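Uncharacterized protein (Bacteroides ovatus, PDB 3P02) is of unknown function but pairs an E-set-like DUF4973 region with a BT_3044-like C-terminal region rich in beta strands. Local coordinates at residues R150-S162 with K305-W317. Residues are numbered along the deposited sequence; the frame is centred on the assembly and turned at random.
Sequences RPILFNEFSGRFS and KPDEDQGSDSKWW. With EDO (1,2-ethanediol), chain C.
An aromatic cluster of Phe154, Trp316 and Trp317 ties the C-terminal tail to the link between strands 146-154 and 159-162. Phe154 touches both indoles. Its CG sits between the backbone N and the carbonyl carbon (chi1 70°), which brings the ring against both of them. Trp317 meets it edge-to-face, with CZ3 3.4 Å from Phe154 CD1 and the planes at 89°. On Trp316 the phenyl ring is tilted obliquely, and Phe154 CD2 comes over the middle of the indole face, 3.6 Å from Trp316 CE2. Phe154 CB adds a CH-pi contact over the five-membered ring. Trp316 NE1 gives a weak, bent hydrogen bond of 2.9 Å to Asn155 O. An alanine in place of Trp316 would probably open a gap beside Phe154 and leave Asn155 O without this donor. A water bridges Leu153 O, Ser158 OG and Trp316 O.

Arg160 holds the chain end. Its backbone N donates a nearly straight bond to Lys315 O at 2.7 Å. The side chain bends at chi3 (-63°) and grips Trp317 O side-on with two nitrogens, NE at 2.9 Å and NH2 at 3.2 Å. Both reach the oxygen from the same face of the carboxylate, and the oxygen lies in the guanidinium plane. NH2 also makes a weak bond to Ser312 O. Gly159 passes close under the tail, its CA 3.2 Å from Lys315 O, where a side chain would clash.

The tail thus packs against strand 146-154, which pairs with strand 25-30, and against strand 159-162 at the margin of the ten-stranded sheet. His28 stacks on Trp317, Glu182 of strand 182-187 pairs with Arg160 NH1, and Arg299 of strand 287-302 bonds to both Ser158 O and Ser314 O.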
loop_
_atom_site.group_PDB
_atom_site.type_symbol
_atom_site.label_atom_id
_atom_site.label_comp_id
_atom_site.label_asym_id
_atom_site.label_seq_id
_atom_site.Cartn_x
_atom_site.Cartn_y
_atom_site.Cartn_z
ATOM N N ARG A 150 -8.185 1.378 -3.203
ATOM C CA ARG A 150 -7.025 0.523 -2.951
ATOM C C ARG A 150 -6.521 0.743 -1.530
ATOM O O ARG A 150 -5.973 1.820 -1.275
ATOM C CB ARG A 150 -5.904 0.847 -3.953
ATOM C CG ARG A 150 -5.068 -0.369 -4.298
ATOM C CD ARG A 150 -3.601 -0.073 -4.401
ATOM N NE ARG A 150 -2.825 -1.098 -3.705
ATOM C CZ ARG A 150 -1.520 -1.271 -3.840
ATOM N NH1 ARG A 150 -0.822 -0.498 -4.665
ATOM N NH2 ARG A 150 -0.900 -2.216 -3.156
ATOM N N PRO A 151 -6.654 -0.229 -0.582
ATOM C CA PRO A 151 -6.086 0.018 0.752
ATOM C C PRO A 151 -4.553 -0.030 0.719
ATOM O O PRO A 151 -3.953 -0.931 0.102
ATOM C CB PRO A 151 -6.646 -1.109 1.626
ATOM C CG PRO A 151 -7.027 -2.211 0.657
ATOM C CD PRO A 151 -7.294 -1.567 -0.681
ATOM N N ILE A 152 -3.922 0.960 1.377
ATOM C CA ILE A 152 -2.465 1.067 1.517
ATOM C C ILE A 152 -2.161 0.935 2.997
ATOM O O ILE A 152 -2.458 1.869 3.737
ATOM C CB ILE A 152 -1.933 2.418 0.935
ATOM C CG1 ILE A 152 -2.339 2.607 -0.543
ATOM C CG2 ILE A 152 -0.406 2.581 1.120
ATOM C CD1 ILE A 152 -1.837 1.463 -1.509
ATOM N N LEU A 153 -1.612 -0.200 3.431
ATOM C CA LEU A 153 -1.284 -0.365 4.838
ATOM C C LEU A 153 -0.013 0.423 5.172
ATOM O O LEU A 153 0.891 0.522 4.328
ATOM C CB LEU A 153 -1.028 -1.847 5.129
ATOM C CG LEU A 153 -2.261 -2.738 5.218
ATOM C CD1 LEU A 153 -1.844 -4.193 5.079
ATOM C CD2 LEU A 153 -3.025 -2.473 6.512
ATOM N N PHE A 154 0.078 0.924 6.415
ATOM C CA PHE A 154 1.321 1.548 6.836
ATOM C C PHE A 154 1.513 1.317 8.319
ATOM O O PHE A 154 0.546 1.081 9.037
ATOM C CB PHE A 154 1.404 3.054 6.493
ATOM C CG PHE A 154 0.496 3.975 7.278
ATOM C CD1 PHE A 154 -0.857 4.071 6.970
ATOM C CD2 PHE A 154 1.006 4.799 8.276
ATOM C CE1 PHE A 154 -1.676 4.996 7.617
ATOM C CE2 PHE A 154 0.183 5.716 8.939
ATOM C CZ PHE A 154 -1.161 5.807 8.608
ATOM N N ASN A 155 2.770 1.326 8.754
ATOM C CA ASN A 155 3.034 1.273 10.183
ATOM C C ASN A 155 4.219 2.246 10.409
ATOM O O ASN A 155 4.604 2.957 9.477
ATOM C CB ASN A 155 3.271 -0.166 10.674
ATOM C CG ASN A 155 4.465 -0.837 10.050
ATOM O OD1 ASN A 155 5.407 -0.199 9.624
ATOM N ND2 ASN A 155 4.460 -2.157 10.025
ATOM N N GLU A 156 4.784 2.307 11.614
ATOM C CA GLU A 156 5.892 3.227 11.896
ATOM C C GLU A 156 7.118 2.960 11.023
ATOM O O GLU A 156 7.906 3.873 10.776
ATOM C CB GLU A 156 6.303 3.098 13.375
ATOM C CG GLU A 156 7.475 3.978 13.766
ATOM C CD GLU A 156 7.907 3.922 15.216
ATOM O OE1 GLU A 156 7.270 3.201 16.017
ATOM O OE2 GLU A 156 8.910 4.591 15.543
ATOM N N PHE A 157 7.263 1.722 10.544
ATOM C CA PHE A 157 8.482 1.276 9.848
ATOM C C PHE A 157 8.334 0.944 8.398
ATOM O O PHE A 157 9.259 0.346 7.826
ATOM C CB PHE A 157 8.931 -0.025 10.556
ATOM C CG PHE A 157 8.921 0.069 12.074
ATOM C CD1 PHE A 157 9.869 0.835 12.743
ATOM C CD2 PHE A 157 7.928 -0.573 12.823
ATOM C CE1 PHE A 157 9.831 0.961 14.132
ATOM C CE2 PHE A 157 7.908 -0.472 14.217
ATOM C CZ PHE A 157 8.872 0.281 14.862
ATOM N N SER A 158 7.188 1.279 7.792
ATOM C CA SER A 158 6.921 0.844 6.424
ATOM C C SER A 158 7.140 1.919 5.372
ATOM O O SER A 158 7.330 3.094 5.665
ATOM C CB SER A 158 5.481 0.339 6.333
ATOM O OG SER A 158 4.562 1.411 6.513
ATOM N N GLY A 159 7.056 1.498 4.116
ATOM C CA GLY A 159 7.079 2.435 3.012
ATOM C C GLY A 159 8.324 2.430 2.175
ATOM O O GLY A 159 9.024 1.418 2.078
ATOM N N ARG A 160 8.574 3.564 1.555
ATOM C CA ARG A 160 9.627 3.707 0.553
ATOM C C ARG A 160 10.953 4.058 1.211
ATOM O O ARG A 160 11.196 5.219 1.512
ATOM C CB ARG A 160 9.224 4.741 -0.513
ATOM C CG ARG A 160 7.928 4.319 -1.228
ATOM C CD ARG A 160 7.538 5.280 -2.347
ATOM N NE ARG A 160 7.242 6.607 -1.837
ATOM C CZ ARG A 160 8.010 7.686 -1.971
ATOM N NH1 ARG A 160 9.192 7.604 -2.576
ATOM N NH2 ARG A 160 7.609 8.854 -1.487
ATOM N N PHE A 161 11.830 3.057 1.386
ATOM C CA PHE A 161 13.136 3.320 1.977
ATOM C C PHE A 161 14.198 3.498 0.912
ATOM O O PHE A 161 14.067 2.952 -0.185
ATOM C CB PHE A 161 13.577 2.110 2.861
ATOM C CG PHE A 161 12.987 2.118 4.247
ATOM C CD1 PHE A 161 11.605 2.121 4.435
ATOM C CD2 PHE A 161 13.806 2.118 5.361
ATOM C CE1 PHE A 161 11.059 2.167 5.726
ATOM C CE2 PHE A 161 13.262 2.114 6.648
ATOM C CZ PHE A 161 11.885 2.139 6.821
ATOM N N SER A 162 15.269 4.244 1.250
ATOM C CA SER A 162 16.438 4.334 0.364
ATOM C C SER A 162 17.126 2.970 0.384
ATOM O O SER A 162 17.430 2.441 1.465
ATOM C CB SER A 162 17.410 5.419 0.832
ATOM O OG SER A 162 16.804 6.696 0.806
ATOM N N LYS A 305 -1.459 17.768 10.335
ATOM C CA LYS A 305 -2.362 16.898 9.570
ATOM C C LYS A 305 -2.365 15.481 10.087
ATOM O O LYS A 305 -1.297 14.984 10.448
ATOM C CB LYS A 305 -1.920 16.840 8.082
ATOM C CG LYS A 305 -1.992 18.145 7.325
ATOM C CD LYS A 305 -1.507 17.975 5.875
ATOM C CE LYS A 305 -1.678 19.259 5.101
ATOM N NZ LYS A 305 -1.216 19.137 3.694
ATOM N N PRO A 306 -3.517 14.754 10.009
ATOM C CA PRO A 306 -3.493 13.339 10.387
ATOM C C PRO A 306 -2.495 12.539 9.520
ATOM O O PRO A 306 -2.207 12.906 8.352
ATOM C CB PRO A 306 -4.931 12.864 10.089
ATOM C CG PRO A 306 -5.754 14.100 10.182
ATOM C CD PRO A 306 -4.885 15.166 9.592
ATOM N N ASP A 307 -2.020 11.413 10.052
ATOM C CA ASP A 307 -1.069 10.542 9.314
ATOM C C ASP A 307 -1.601 10.150 7.939
ATOM O O ASP A 307 -0.845 10.130 6.961
ATOM C CB ASP A 307 -0.799 9.267 10.100
ATOM C CG ASP A 307 -0.059 9.478 11.402
ATOM O OD1 ASP A 307 0.661 10.496 11.522
ATOM O OD2 ASP A 307 -0.179 8.618 12.290
ATOM N N GLU A 308 -2.915 9.854 7.856
ATOM C CA GLU A 308 -3.513 9.380 6.602
ATOM C C GLU A 308 -3.586 10.445 5.523
ATOM O O GLU A 308 -3.735 10.090 4.342
ATOM C CB GLU A 308 -4.938 8.835 6.867
ATOM C CG GLU A 308 -4.969 7.674 7.833
ATOM C CD GLU A 308 -4.821 7.987 9.313
ATOM O OE1 GLU A 308 -4.978 9.168 9.711
ATOM O OE2 GLU A 308 -4.481 7.047 10.065
ATOM N N ASP A 309 -3.474 11.737 5.909
ATOM C CA ASP A 309 -3.550 12.849 4.973
ATOM C C ASP A 309 -2.174 13.333 4.555
ATOM O O ASP A 309 -2.071 14.318 3.823
ATOM C CB ASP A 309 -4.360 13.990 5.581
ATOM C CG ASP A 309 -5.798 13.590 5.836
ATOM O OD1 ASP A 309 -6.354 12.811 5.026
ATOM O OD2 ASP A 309 -6.334 13.977 6.876
ATOM N N GLN A 310 -1.098 12.640 5.012
ATOM C CA GLN A 310 0.256 13.072 4.597
ATOM C C GLN A 310 0.463 12.792 3.133
ATOM O O GLN A 310 -0.088 11.816 2.610
ATOM C CB GLN A 310 1.354 12.352 5.393
ATOM C CG GLN A 310 1.271 12.587 6.926
ATOM C CD GLN A 310 1.533 14.009 7.342
ATOM O OE1 GLN A 310 2.352 14.711 6.749
ATOM N NE2 GLN A 310 0.790 14.492 8.355
ATOM N N GLY A 311 1.286 13.612 2.489
ATOM C CA GLY A 311 1.667 13.375 1.104
ATOM C C GLY A 311 2.761 12.315 0.995
ATOM O O GLY A 311 3.152 11.713 1.999
ATOM N N SER A 312 3.273 12.076 -0.213
ATOM C CA SER A 312 4.276 11.030 -0.426
ATOM C C SER A 312 5.630 11.359 0.238
ATOM O O SER A 312 6.459 10.437 0.389
ATOM C CB SER A 312 4.465 10.767 -1.922
ATOM O OG SER A 312 4.793 11.972 -2.593
ATOM N N ASP A 313 5.875 12.643 0.656
ATOM C CA ASP A 313 7.137 12.958 1.354
ATOM C C ASP A 313 7.176 12.289 2.767
ATOM O O ASP A 313 8.251 12.236 3.382
ATOM C CB ASP A 313 7.392 14.466 1.455
ATOM C CG ASP A 313 7.815 15.091 0.116
ATOM O OD1 ASP A 313 8.104 14.331 -0.831
ATOM O OD2 ASP A 313 7.912 16.328 0.044
ATOM N N SER A 314 6.020 11.702 3.223
ATOM C CA SER A 314 5.976 10.902 4.440
ATOM C C SER A 314 6.707 9.587 4.205
ATOM O O SER A 314 7.101 8.925 5.163
ATOM C CB SER A 314 4.532 10.598 4.832
ATOM O OG SER A 314 3.958 9.752 3.839
ATOM N N LYS A 315 6.833 9.196 2.913
ATOM C CA LYS A 315 7.452 7.945 2.463
ATOM C C LYS A 315 6.617 6.708 2.844
ATOM O O LYS A 315 7.050 5.595 2.584
ATOM C CB LYS A 315 8.911 7.778 2.945
ATOM C CG LYS A 315 9.815 8.993 2.754
ATOM C CD LYS A 315 9.923 9.462 1.287
ATOM C CE LYS A 315 10.665 10.787 1.197
ATOM N NZ LYS A 315 12.106 10.652 1.543
ATOM N N TRP A 316 5.391 6.882 3.399
ATOM C CA TRP A 316 4.551 5.704 3.674
ATOM C C TRP A 316 3.915 5.204 2.367
ATOM O O TRP A 316 3.435 4.076 2.301
ATOM C CB TRP A 316 3.449 6.068 4.656
ATOM C CG TRP A 316 3.899 6.093 6.075
ATOM C CD1 TRP A 316 4.595 5.126 6.747
ATOM C CD2 TRP A 316 3.536 7.076 7.044
ATOM N NE1 TRP A 316 4.731 5.481 8.072
ATOM C CE2 TRP A 316 4.084 6.668 8.283
ATOM C CE3 TRP A 316 2.760 8.246 6.994
ATOM C CZ2 TRP A 316 3.885 7.399 9.471
ATOM C CZ3 TRP A 316 2.573 8.970 8.162
ATOM C CH2 TRP A 316 3.137 8.551 9.385
ATOM N N TRP A 317 3.852 6.095 1.372
ATOM C CA TRP A 317 3.267 5.871 0.041
ATOM C C TRP A 317 3.904 6.866 -0.932
ATOM O O TRP A 317 4.845 7.579 -0.520
ATOM C CB TRP A 317 1.713 5.997 0.064
ATOM C CG TRP A 317 1.240 7.105 0.954
ATOM C CD1 TRP A 317 1.261 8.441 0.683
ATOM C CD2 TRP A 317 0.735 6.973 2.293
ATOM N NE1 TRP A 317 0.776 9.152 1.760
ATOM C CE2 TRP A 317 0.441 8.273 2.762
ATOM C CE3 TRP A 317 0.468 5.872 3.133
ATOM C CZ2 TRP A 317 -0.026 8.515 4.063
ATOM C CZ3 TRP A 317 -0.007 6.118 4.410
ATOM C CH2 TRP A 317 -0.224 7.422 4.869
ATOM O OXT TRP A 317 3.496 6.903 -2.121
HETATM C C1 EDO C . 13.566 6.932 -0.202
HETATM O O1 EDO C . 12.696 7.128 0.907
HETATM C C2 EDO C . 13.155 7.866 -1.322
HETATM O O2 EDO C . 13.117 9.221 -0.851
HETATM O O HOH W 1 3.506 1.947 4.037
HETATM O O HOH W 2 8.832 11.324 -1.998
#